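PDB 2WL9: catechol 2,3-dioxygenase from Rhodococcus sp., which probably catalyses the iron-dependent extradiol ring cleavage of catechol-type substrates in the breakdown of aromatic hydrocarbons. Local coordinates for residues C[6-17]-C[48-56]; C[64-75]-C[114-122]. All coordinates share one frame; numbering follows the deposited sequence.

Contact 1 of 2, residues C[6-17]-C[48-56]; sequences ELGYLGLSVSNL and WHHRIVLHA
Arg51 curls back toward Glu6 and Gly8 and makes the polar part of this contact. Its chain bends at chi2 (-40°) and again at chi3, which brings NE and NH2 side-on to one carbonyl: Gly8 O accepts from Arg51 NE at 2.9 Å and from Arg51 NH2 at 3.0 Å, both close to the guanidinium plane. Arg51 NH2 also reaches Glu6 OE1 at 2.9 Å in a salt bridge, with the carboxylate turned 35° from the guanidinium. The other ends are held too, Glu6 OE2 by Arg68 and Arg51 NH1 by Asp46, and one face of the guanidinium lies over the Trp48 indole. The network is buried, and so many bonds should fix the rotation of the arginine.

Backbone bonds take over from Leu10 onward. In parallel pairing, Leu10 O accepts from Val53 N at 2.9 Å, and Leu12 O from His55 N at 2.7 Å. These are the first and last strands of a βαβββ unit, the building block of the vicinal oxygen chelate fold. Classic bulges set Gly8 and Tyr9 against Gly66, and Arg51 and Ile52 against Leu43, on the far side of each strand from this pairing.

Apolar packing lies on the sheet face bearing Leu10, Leu12 and Leu54. Leu12 and Leu54 run side by side, with Leu12 CD2 3.8 Å from Leu54 CD2, while the same Leu12 methyl meets Ile52 CG2. From the start of helix 17-24, Leu17 spreads its two methyls over the end of strand 52-56: Leu17 CD1 touches Leu54 CB, and Leu17 CD2 lies 3.6 Å from Ala56 CB.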
loop_
_atom_site.group_PDB
_atom_site.type_symbol
_atom_site.label_atom_id
_atom_site.label_comp_id
_atom_site.label_asym_id
_atom_site.label_seq_id
_atom_site.Cartn_x
_atom_site.Cartn_y
_atom_site.Cartn_z
ATOM N N GLU C 6 5.703 20.619 -20.913
ATOM C CA GLU C 6 5.050 21.562 -19.981
ATOM C C GLU C 6 5.168 23.011 -20.445
ATOM O O GLU C 6 6.054 23.350 -21.234
ATOM C CB GLU C 6 5.651 21.472 -18.569
ATOM C CG GLU C 6 7.174 21.711 -18.518
ATOM C CD GLU C 6 7.736 21.739 -17.100
ATOM O OE1 GLU C 6 7.468 22.704 -16.359
ATOM O OE2 GLU C 6 8.467 20.804 -16.726
ATOM N N LEU C 7 4.274 23.856 -19.930
ATOM C CA LEU C 7 4.428 25.294 -20.050
ATOM C C LEU C 7 5.473 25.740 -19.017
ATOM O O LEU C 7 5.177 25.824 -17.828
ATOM C CB LEU C 7 3.099 25.973 -19.783
ATOM C CG LEU C 7 3.014 27.486 -19.949
ATOM C CD1 LEU C 7 3.306 27.908 -21.374
ATOM C CD2 LEU C 7 1.629 27.963 -19.520
ATOM N N GLY C 8 6.685 26.008 -19.477
ATOM C CA GLY C 8 7.820 26.244 -18.583
ATOM C C GLY C 8 7.870 27.643 -17.996
ATOM O O GLY C 8 8.055 27.807 -16.784
ATOM N N TYR C 9 7.729 28.648 -18.857
ATOM C CA TYR C 9 7.806 30.046 -18.429
ATOM C C TYR C 9 6.962 30.985 -19.283
ATOM O O TYR C 9 6.488 30.613 -20.358
ATOM C CB TYR C 9 9.262 30.549 -18.369
ATOM C CG TYR C 9 10.039 30.514 -19.677
ATOM C CD1 TYR C 9 11.075 29.602 -19.855
ATOM C CD2 TYR C 9 9.755 31.406 -20.721
ATOM C CE1 TYR C 9 11.811 29.562 -21.038
ATOM C CE2 TYR C 9 10.483 31.371 -21.916
ATOM C CZ TYR C 9 11.504 30.448 -22.066
ATOM O OH TYR C 9 12.230 30.399 -23.230
ATOM N N LEU C 10 6.769 32.193 -18.766
ATOM C CA LEU C 10 6.159 33.292 -19.498
ATOM C C LEU C 10 7.025 34.532 -19.331
ATOM O O LEU C 10 7.514 34.815 -18.238
ATOM C CB LEU C 10 4.762 33.603 -18.958
ATOM C CG LEU C 10 3.624 32.609 -19.134
ATOM C CD1 LEU C 10 2.426 33.077 -18.318
ATOM C CD2 LEU C 10 3.249 32.471 -20.614
ATOM N N GLY C 11 7.229 35.249 -20.424
ATOM C CA GLY C 11 7.810 36.578 -20.377
ATOM C C GLY C 11 6.670 37.561 -20.511
ATOM O O GLY C 11 5.791 37.387 -21.357
ATOM N N LEU C 12 6.677 38.577 -19.657
ATOM C CA LEU C 12 5.615 39.566 -19.611
ATOM C C LEU C 12 6.200 40.966 -19.769
ATOM O O LEU C 12 7.286 41.246 -19.255
ATOM C CB LEU C 12 4.886 39.476 -18.266
ATOM C CG LEU C 12 3.615 38.646 -18.025
ATOM C CD1 LEU C 12 3.535 37.325 -18.791
ATOM C CD2 LEU C 12 3.392 38.431 -16.516
ATOM N N SER C 13 5.485 41.825 -20.496
ATOM C CA SER C 13 5.802 43.254 -20.571
ATOM C C SER C 13 4.933 43.966 -19.552
ATOM O O SER C 13 3.713 43.816 -19.579
ATOM C CB SER C 13 5.485 43.802 -21.966
ATOM O OG SER C 13 6.341 43.252 -22.950
ATOM N N VAL C 14 5.551 44.713 -18.640
ATOM C CA VAL C 14 4.811 45.426 -17.592
ATOM C C VAL C 14 5.211 46.912 -17.533
ATOM O O VAL C 14 6.306 47.274 -17.961
ATOM C CB VAL C 14 4.968 44.749 -16.198
ATOM C CG1 VAL C 14 4.532 43.287 -16.250
ATOM C CG2 VAL C 14 6.397 44.843 -15.693
ATOM N N SER C 15 4.314 47.754 -17.019
ATOM C CA SER C 15 4.586 49.185 -16.905
ATOM C C SER C 15 4.976 49.581 -15.485
ATOM O O SER C 15 5.602 50.625 -15.278
ATOM C CB SER C 15 3.384 50.007 -17.376
ATOM O OG SER C 15 2.223 49.718 -16.616
ATOM N N ASN C 16 4.571 48.771 -14.518
ATOM C CA ASN C 16 4.838 49.015 -13.111
ATOM C C ASN C 16 5.386 47.834 -12.338
ATOM O O ASN C 16 4.645 47.047 -11.871
ATOM C CB ASN C 16 3.552 49.470 -12.439
ATOM C CG ASN C 16 3.735 49.972 -11.007
ATOM O OD1 ASN C 16 4.699 49.752 -10.386
ATOM N ND2 ASN C 16 2.753 50.636 -10.524
ATOM N N LEU C 17 6.688 47.789 -12.172
ATOM C CA LEU C 17 7.373 46.772 -11.436
ATOM C C LEU C 17 7.002 46.747 -9.952
ATOM O O LEU C 17 6.838 45.719 -9.399
ATOM C CB LEU C 17 8.872 46.885 -11.664
ATOM C CG LEU C 17 9.673 45.702 -12.187
ATOM C CD1 LEU C 17 8.916 44.725 -12.994
ATOM C CD2 LEU C 17 10.940 46.105 -12.868
ATOM N N TRP C 48 13.001 26.090 -9.786
ATOM C CA TRP C 48 13.524 26.802 -10.958
ATOM C C TRP C 48 13.905 28.227 -10.597
ATOM O O TRP C 48 13.235 28.865 -9.784
ATOM C CB TRP C 48 12.472 26.878 -12.068
ATOM C CG TRP C 48 12.135 25.592 -12.770
ATOM C CD1 TRP C 48 12.149 24.317 -12.246
ATOM C CD2 TRP C 48 11.655 25.469 -14.114
ATOM N NE1 TRP C 48 11.753 23.410 -13.207
ATOM C CE2 TRP C 48 11.438 24.092 -14.357
ATOM C CE3 TRP C 48 11.415 26.390 -15.148
ATOM C CZ2 TRP C 48 10.973 23.613 -15.596
ATOM C CZ3 TRP C 48 10.958 25.915 -16.379
ATOM C CH2 TRP C 48 10.742 24.538 -16.591
ATOM N N HIS C 49 14.977 28.726 -11.206
ATOM C CA HIS C 49 15.361 30.125 -11.044
ATOM C C HIS C 49 14.123 31.022 -11.146
ATOM O O HIS C 49 13.928 31.915 -10.309
ATOM C CB HIS C 49 16.401 30.522 -12.096
ATOM C CG HIS C 49 16.716 31.984 -12.101
ATOM N ND1 HIS C 49 16.115 32.870 -12.970
ATOM C CD2 HIS C 49 17.557 32.720 -11.336
ATOM C CE1 HIS C 49 16.575 34.088 -12.746
ATOM N NE2 HIS C 49 17.458 34.022 -11.764
ATOM N N HIS C 50 13.275 30.756 -12.144
ATOM C CA HIS C 50 12.039 31.527 -12.340
ATOM C C HIS C 50 11.007 30.804 -13.205
ATOM O O HIS C 50 11.355 29.917 -13.996
ATOM C CB HIS C 50 12.347 32.885 -12.987
ATOM C CG HIS C 50 12.776 32.781 -14.417
ATOM N ND1 HIS C 50 14.074 32.511 -14.784
ATOM C CD2 HIS C 50 12.074 32.887 -15.569
ATOM C CE1 HIS C 50 14.157 32.460 -16.100
ATOM N NE2 HIS C 50 12.956 32.678 -16.601
ATOM N N ARG C 51 9.741 31.212 -13.063
ATOM C CA ARG C 51 8.690 30.790 -13.992
ATOM C C ARG C 51 8.210 31.960 -14.859
ATOM O O ARG C 51 7.634 31.755 -15.930
ATOM C CB ARG C 51 7.483 30.175 -13.261
ATOM C CG ARG C 51 7.751 28.975 -12.316
ATOM C CD ARG C 51 8.769 27.948 -12.820
ATOM N NE ARG C 51 8.321 27.193 -13.981
ATOM C CZ ARG C 51 8.161 25.867 -14.039
ATOM N NH1 ARG C 51 8.411 25.082 -13.003
ATOM N NH2 ARG C 51 7.759 25.320 -15.173
ATOM N N ILE C 52 8.419 33.181 -14.381
ATOM C CA ILE C 52 7.960 34.378 -15.083
ATOM C C ILE C 52 9.048 35.447 -15.084
ATOM O O ILE C 52 9.695 35.684 -14.066
ATOM C CB ILE C 52 6.636 34.959 -14.467
ATOM C CG1 ILE C 52 5.546 33.882 -14.365
ATOM C CG2 ILE C 52 6.102 36.142 -15.298
ATOM C CD1 ILE C 52 4.303 34.291 -13.550
ATOM N N VAL C 53 9.235 36.074 -16.245
ATOM C CA VAL C 53 10.130 37.222 -16.394
ATOM C C VAL C 53 9.273 38.455 -16.592
ATOM O O VAL C 53 8.399 38.476 -17.454
ATOM C CB VAL C 53 11.072 37.085 -17.617
ATOM C CG1 VAL C 53 12.176 38.136 -17.565
ATOM C CG2 VAL C 53 11.685 35.708 -17.673
ATOM N N LEU C 54 9.522 39.477 -15.785
ATOM C CA LEU C 54 8.839 40.755 -15.950
ATOM C C LEU C 54 9.779 41.751 -16.616
ATOM O O LEU C 54 10.797 42.133 -16.044
ATOM C CB LEU C 54 8.353 41.294 -14.604
ATOM C CG LEU C 54 7.400 40.434 -13.757
ATOM C CD1 LEU C 54 7.169 41.107 -12.417
ATOM C CD2 LEU C 54 6.065 40.156 -14.454
ATOM N N HIS C 55 9.433 42.154 -17.832
ATOM C CA HIS C 55 10.204 43.152 -18.563
ATOM C C HIS C 55 9.585 44.523 -18.339
ATOM O O HIS C 55 8.457 44.780 -18.771
ATOM C CB HIS C 55 10.211 42.827 -20.052
ATOM C CG HIS C 55 10.911 41.548 -20.392
ATOM N ND1 HIS C 55 12.236 41.504 -20.762
ATOM C CD2 HIS C 55 10.466 40.269 -20.434
ATOM C CE1 HIS C 55 12.579 40.253 -21.017
ATOM N NE2 HIS C 55 11.523 39.484 -20.829
ATOM N N ALA C 56 10.317 45.390 -17.647
ATOM C CA ALA C 56 9.846 46.746 -17.380
ATOM C C ALA C 56 10.044 47.602 -18.620
ATOM O O ALA C 56 10.962 48.429 -18.685
ATOM C CB ALA C 56 10.576 47.336 -16.188
#

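Contact 2 of 2, residues C[64-75]-C[114-122]; sequences YIGWRVAGPVEL and NPTEIFYGP
A parallel strand pair of the second βαβββ unit of this vicinal oxygen chelate domain is joined here, hydrogen-bonded from Ile65 N to Pro115 O at one end to Val69 N to Phe119 O at the other. Trp67 sits at its middle, its N bonded to Glu117 O at 2.7 Å and nearly straight, and its carbonyl accepting from Phe119 N. Beside it the indole edge meets Thr116, with Trp67 CD1 3.7 Å from Thr116 CG2. A water accepts a hydrogen bond from Trp67 NE1 at 2.8 Å and donates one to Thr116 OG1, and that hydroxyl in turn donates to Asn114 O.

On the other sheet face, Phe119 CG sits between the backbone N and the carbonyl carbon (chi1 76°), which brings the ring back over Arg68: Arg68 CA lies over one face in a CH-pi contact, 4.0 Å from the Phe119 ring centroid. The extended Arg68 chain then passes under Pro122, whose CG covers a face of the guanidinium. A second water links Arg68 NE to Val69 O and Gly121 N.

Where helix 72-84 begins, Tyr120 lies flat against Gly71 and Pro72, with Pro72 CD 3.8 Å from the Tyr120 ring centroid, and Leu75 CD2 meets the ring edge.

Besides its salt bridge to Glu6, Arg68 bonds through NH2 to Gln275 O of a second subunit; this arginine, steadied by proline and water, therefore ties the strand pair to the subunit interface.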
loop_
_atom_site.group_PDB
_atom_site.type_symbol
_atom_site.label_atom_id
_atom_site.label_comp_id
_atom_site.label_asym_id
_atom_site.label_seq_id
_atom_site.Cartn_x
_atom_site.Cartn_y
_atom_site.Cartn_z
ATOM N N TYR C 64 6.362 36.650 -24.308
ATOM C CA TYR C 64 6.665 35.342 -24.906
ATOM C C TYR C 64 6.205 34.152 -24.062
ATOM O O TYR C 64 6.084 34.245 -22.837
ATOM C CB TYR C 64 8.158 35.203 -25.255
ATOM C CG TYR C 64 9.116 35.593 -24.150
ATOM C CD1 TYR C 64 9.474 34.690 -23.142
ATOM C CD2 TYR C 64 9.683 36.866 -24.126
ATOM C CE1 TYR C 64 10.366 35.059 -22.134
ATOM C CE2 TYR C 64 10.558 37.246 -23.137
ATOM C CZ TYR C 64 10.903 36.347 -22.144
ATOM O OH TYR C 64 11.780 36.765 -21.176
ATOM N N ILE C 65 5.952 33.035 -24.741
ATOM C CA ILE C 65 5.526 31.790 -24.095
ATOM C C ILE C 65 6.618 30.723 -24.246
ATOM O O ILE C 65 7.005 30.394 -25.360
ATOM C CB ILE C 65 4.227 31.268 -24.728
ATOM C CG1 ILE C 65 3.096 32.291 -24.576
ATOM C CG2 ILE C 65 3.820 29.926 -24.115
ATOM C CD1 ILE C 65 2.000 32.156 -25.639
ATOM N N GLY C 66 7.103 30.174 -23.136
ATOM C CA GLY C 66 8.130 29.137 -23.210
ATOM C C GLY C 66 7.606 27.736 -22.938
ATOM O O GLY C 66 7.128 27.460 -21.837
ATOM N N TRP C 67 7.696 26.860 -23.940
ATOM C CA TRP C 67 7.318 25.446 -23.799
ATOM C C TRP C 67 8.538 24.557 -23.657
ATOM O O TRP C 67 9.472 24.646 -24.456
ATOM C CB TRP C 67 6.519 24.969 -25.014
ATOM C CG TRP C 67 5.258 25.730 -25.248
ATOM C CD1 TRP C 67 5.080 26.768 -26.111
ATOM C CD2 TRP C 67 3.997 25.509 -24.616
ATOM N NE1 TRP C 67 3.781 27.222 -26.049
ATOM C CE2 TRP C 67 3.096 26.467 -25.134
ATOM C CE3 TRP C 67 3.541 24.608 -23.644
ATOM C CZ2 TRP C 67 1.764 26.537 -24.729
ATOM C CZ3 TRP C 67 2.215 24.683 -23.237
ATOM C CH2 TRP C 67 1.346 25.640 -23.776
ATOM N N ARG C 68 8.513 23.668 -22.669
ATOM C CA ARG C 68 9.656 22.804 -22.387
ATOM C C ARG C 68 9.648 21.474 -23.147
ATOM O O ARG C 68 8.597 20.851 -23.331
ATOM C CB ARG C 68 9.731 22.533 -20.883
ATOM C CG ARG C 68 11.010 21.852 -20.417
ATOM C CD ARG C 68 10.824 21.317 -19.003
ATOM N NE ARG C 68 12.087 20.897 -18.399
ATOM C CZ ARG C 68 12.196 20.361 -17.186
ATOM N NH1 ARG C 68 11.113 20.171 -16.441
ATOM N NH2 ARG C 68 13.390 20.013 -16.715
ATOM N N VAL C 69 10.830 21.044 -23.581
ATOM C CA VAL C 69 11.033 19.678 -24.050
ATOM C C VAL C 69 12.095 19.031 -23.167
ATOM O O VAL C 69 12.795 19.722 -22.426
ATOM C CB VAL C 69 11.402 19.592 -25.556
ATOM C CG1 VAL C 69 10.253 20.078 -26.422
ATOM C CG2 VAL C 69 12.674 20.359 -25.875
ATOM N N ALA C 70 12.194 17.708 -23.233
ATOM C CA ALA C 70 13.048 16.950 -22.320
ATOM C C ALA C 70 14.549 17.187 -22.496
ATOM O O ALA C 70 15.300 17.108 -21.523
ATOM C CB ALA C 70 12.737 15.452 -22.425
ATOM N N GLY C 71 14.988 17.446 -23.727
ATOM C CA GLY C 71 16.411 17.570 -24.002
ATOM C C GLY C 71 16.728 18.025 -25.416
ATOM O O GLY C 71 15.819 18.242 -26.221
ATOM N N PRO C 72 18.030 18.149 -25.734
ATOM C CA PRO C 72 18.503 18.645 -27.028
ATOM C C PRO C 72 18.084 17.785 -28.223
ATOM O O PRO C 72 17.852 18.324 -29.310
ATOM C CB PRO C 72 20.030 18.639 -26.869
ATOM C CG PRO C 72 20.303 17.687 -25.762
ATOM C CD PRO C 72 19.150 17.828 -24.831
ATOM N N VAL C 73 18.000 16.469 -28.028
ATOM C CA VAL C 73 17.572 15.559 -29.100
ATOM C C VAL C 73 16.105 15.813 -29.441
ATOM O O VAL C 73 15.743 15.918 -30.616
ATOM C CB VAL C 73 17.776 14.058 -28.739
ATOM C CG1 VAL C 73 17.370 13.162 -29.910
ATOM C CG2 VAL C 73 19.230 13.791 -28.352
ATOM N N GLU C 74 15.278 15.911 -28.402
ATOM C CA GLU C 74 13.860 16.260 -28.535
ATOM C C GLU C 74 13.653 17.638 -29.179
ATOM O O GLU C 74 12.733 17.821 -29.987
ATOM C CB GLU C 74 13.152 16.207 -27.175
ATOM C CG GLU C 74 13.043 14.814 -26.545
ATOM C CD GLU C 74 14.312 14.369 -25.824
ATOM O OE1 GLU C 74 15.296 15.142 -25.769
ATOM O OE2 GLU C 74 14.324 13.233 -25.299
ATOM N N LEU C 75 14.483 18.606 -28.865
ATOM C CA LEU C 75 14.384 19.911 -29.482
ATOM C C LEU C 75 14.673 19.847 -30.969
ATOM O O LEU C 75 14.012 20.423 -31.776
ATOM C CB LEU C 75 15.268 20.933 -28.779
ATOM C CG LEU C 75 15.193 22.396 -29.241
ATOM C CD1 LEU C 75 13.878 23.016 -29.136
ATOM C CD2 LEU C 75 16.235 23.212 -28.721
ATOM N N ASN C 114 1.433 35.077 -31.475
ATOM C CA ASN C 114 2.013 35.072 -30.129
ATOM C C ASN C 114 3.441 34.511 -30.138
ATOM O O ASN C 114 3.655 33.378 -30.582
ATOM C CB ASN C 114 1.128 34.284 -29.158
ATOM C CG ASN C 114 -0.316 34.750 -29.167
ATOM O OD1 ASN C 114 -1.224 33.989 -29.512
ATOM N ND2 ASN C 114 -0.537 36.004 -28.798
ATOM N N PRO C 115 4.428 35.304 -29.676
ATOM C CA PRO C 115 5.793 34.780 -29.654
ATOM C C PRO C 115 5.893 33.511 -28.819
ATOM O O PRO C 115 5.502 33.489 -27.649
ATOM C CB PRO C 115 6.599 35.914 -29.013
ATOM C CG PRO C 115 5.836 37.138 -29.378
ATOM C CD PRO C 115 4.389 36.714 -29.245
ATOM N N THR C 116 6.426 32.468 -29.440
ATOM C CA THR C 116 6.424 31.135 -28.871
ATOM C C THR C 116 7.849 30.606 -28.828
ATOM O O THR C 116 8.564 30.673 -29.821
ATOM C CB THR C 116 5.529 30.218 -29.716
ATOM O OG1 THR C 116 4.196 30.739 -29.708
ATOM C CG2 THR C 116 5.528 28.785 -29.178
ATOM N N GLU C 117 8.259 30.079 -27.677
ATOM C CA GLU C 117 9.615 29.539 -27.533
ATOM C C GLU C 117 9.586 28.083 -27.102
ATOM O O GLU C 117 8.708 27.677 -26.339
ATOM C CB GLU C 117 10.433 30.375 -26.549
ATOM C CG GLU C 117 10.301 31.881 -26.783
ATOM C CD GLU C 117 11.344 32.707 -26.045
ATOM O OE1 GLU C 117 11.902 32.223 -25.041
ATOM O OE2 GLU C 117 11.604 33.853 -26.479
ATOM N N ILE C 118 10.522 27.294 -27.623
ATOM C CA ILE C 118 10.662 25.889 -27.225
ATOM C C ILE C 118 12.095 25.637 -26.739
ATOM O O ILE C 118 13.067 25.925 -27.442
ATOM C CB ILE C 118 10.254 24.907 -28.346
ATOM C CG1 ILE C 118 8.879 25.280 -28.925
ATOM C CG2 ILE C 118 10.192 23.482 -27.798
ATOM C CD1 ILE C 118 8.713 24.913 -30.377
ATOM N N PHE C 119 12.212 25.098 -25.529
ATOM C CA PHE C 119 13.491 25.062 -24.835
ATOM C C PHE C 119 13.673 23.787 -24.030
ATOM O O PHE C 119 12.697 23.082 -23.738
ATOM C CB PHE C 119 13.577 26.257 -23.876
ATOM C CG PHE C 119 12.763 26.084 -22.614
ATOM C CD1 PHE C 119 13.352 25.595 -21.452
ATOM C CD2 PHE C 119 11.411 26.411 -22.593
ATOM C CE1 PHE C 119 12.604 25.444 -20.272
ATOM C CE2 PHE C 119 10.646 26.258 -21.425
ATOM C CZ PHE C 119 11.249 25.778 -20.257
ATOM N N TYR C 120 14.917 23.521 -23.648
ATOM C CA TYR C 120 15.252 22.463 -22.683
ATOM C C TYR C 120 16.292 22.982 -21.685
ATOM O O TYR C 120 16.997 23.955 -21.961
ATOM C CB TYR C 120 15.798 21.204 -23.394
ATOM C CG TYR C 120 17.211 21.358 -23.930
ATOM C CD1 TYR C 120 18.321 21.043 -23.135
ATOM C CD2 TYR C 120 17.441 21.837 -25.224
ATOM C CE1 TYR C 120 19.613 21.200 -23.613
ATOM C CE2 TYR C 120 18.733 21.996 -25.711
ATOM C CZ TYR C 120 19.813 21.679 -24.897
ATOM O OH TYR C 120 21.086 21.833 -25.375
ATOM N N GLY C 121 16.391 22.314 -20.536
ATOM C CA GLY C 121 17.405 22.636 -19.530
ATOM C C GLY C 121 17.195 23.950 -18.793
ATOM O O GLY C 121 18.033 24.858 -18.890
ATOM N N PRO C 122 16.092 24.065 -18.028
ATOM C CA PRO C 122 15.928 25.260 -17.200
ATOM C C PRO C 122 17.000 25.326 -16.125
ATOM O O PRO C 122 17.460 24.277 -15.645
ATOM C CB PRO C 122 14.570 25.039 -16.532
ATOM C CG PRO C 122 14.415 23.550 -16.504
ATOM C CD PRO C 122 14.991 23.104 -17.814
HETATM O O HOH W 1 2.820 29.420 -27.574
HETATM O O HOH W 2 14.233 20.350 -20.211
#

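In the fold
The two contacts come one after the other along the chain, both strands of contact 1 preceding those of contact 2, and each joins the first and last strands of its own βαβββ unit. Their centres are about 15 Å apart in one eight-stranded mixed sheet. Strands 6-14 and 61-68 are antiparallel neighbours at its middle, with strands 52-56 and 115-120 on their outer sides. The units meet there through Leu7 CD1 and Ile65 CG2, 3.4 Å apart, and on the opposite sheet face through the stacked rings of Tyr9 and Phe119. The iron, bound by His149, His212, Tyr253 and Glu263, belongs to the later part of the chain, so both contacts build the metal-free half.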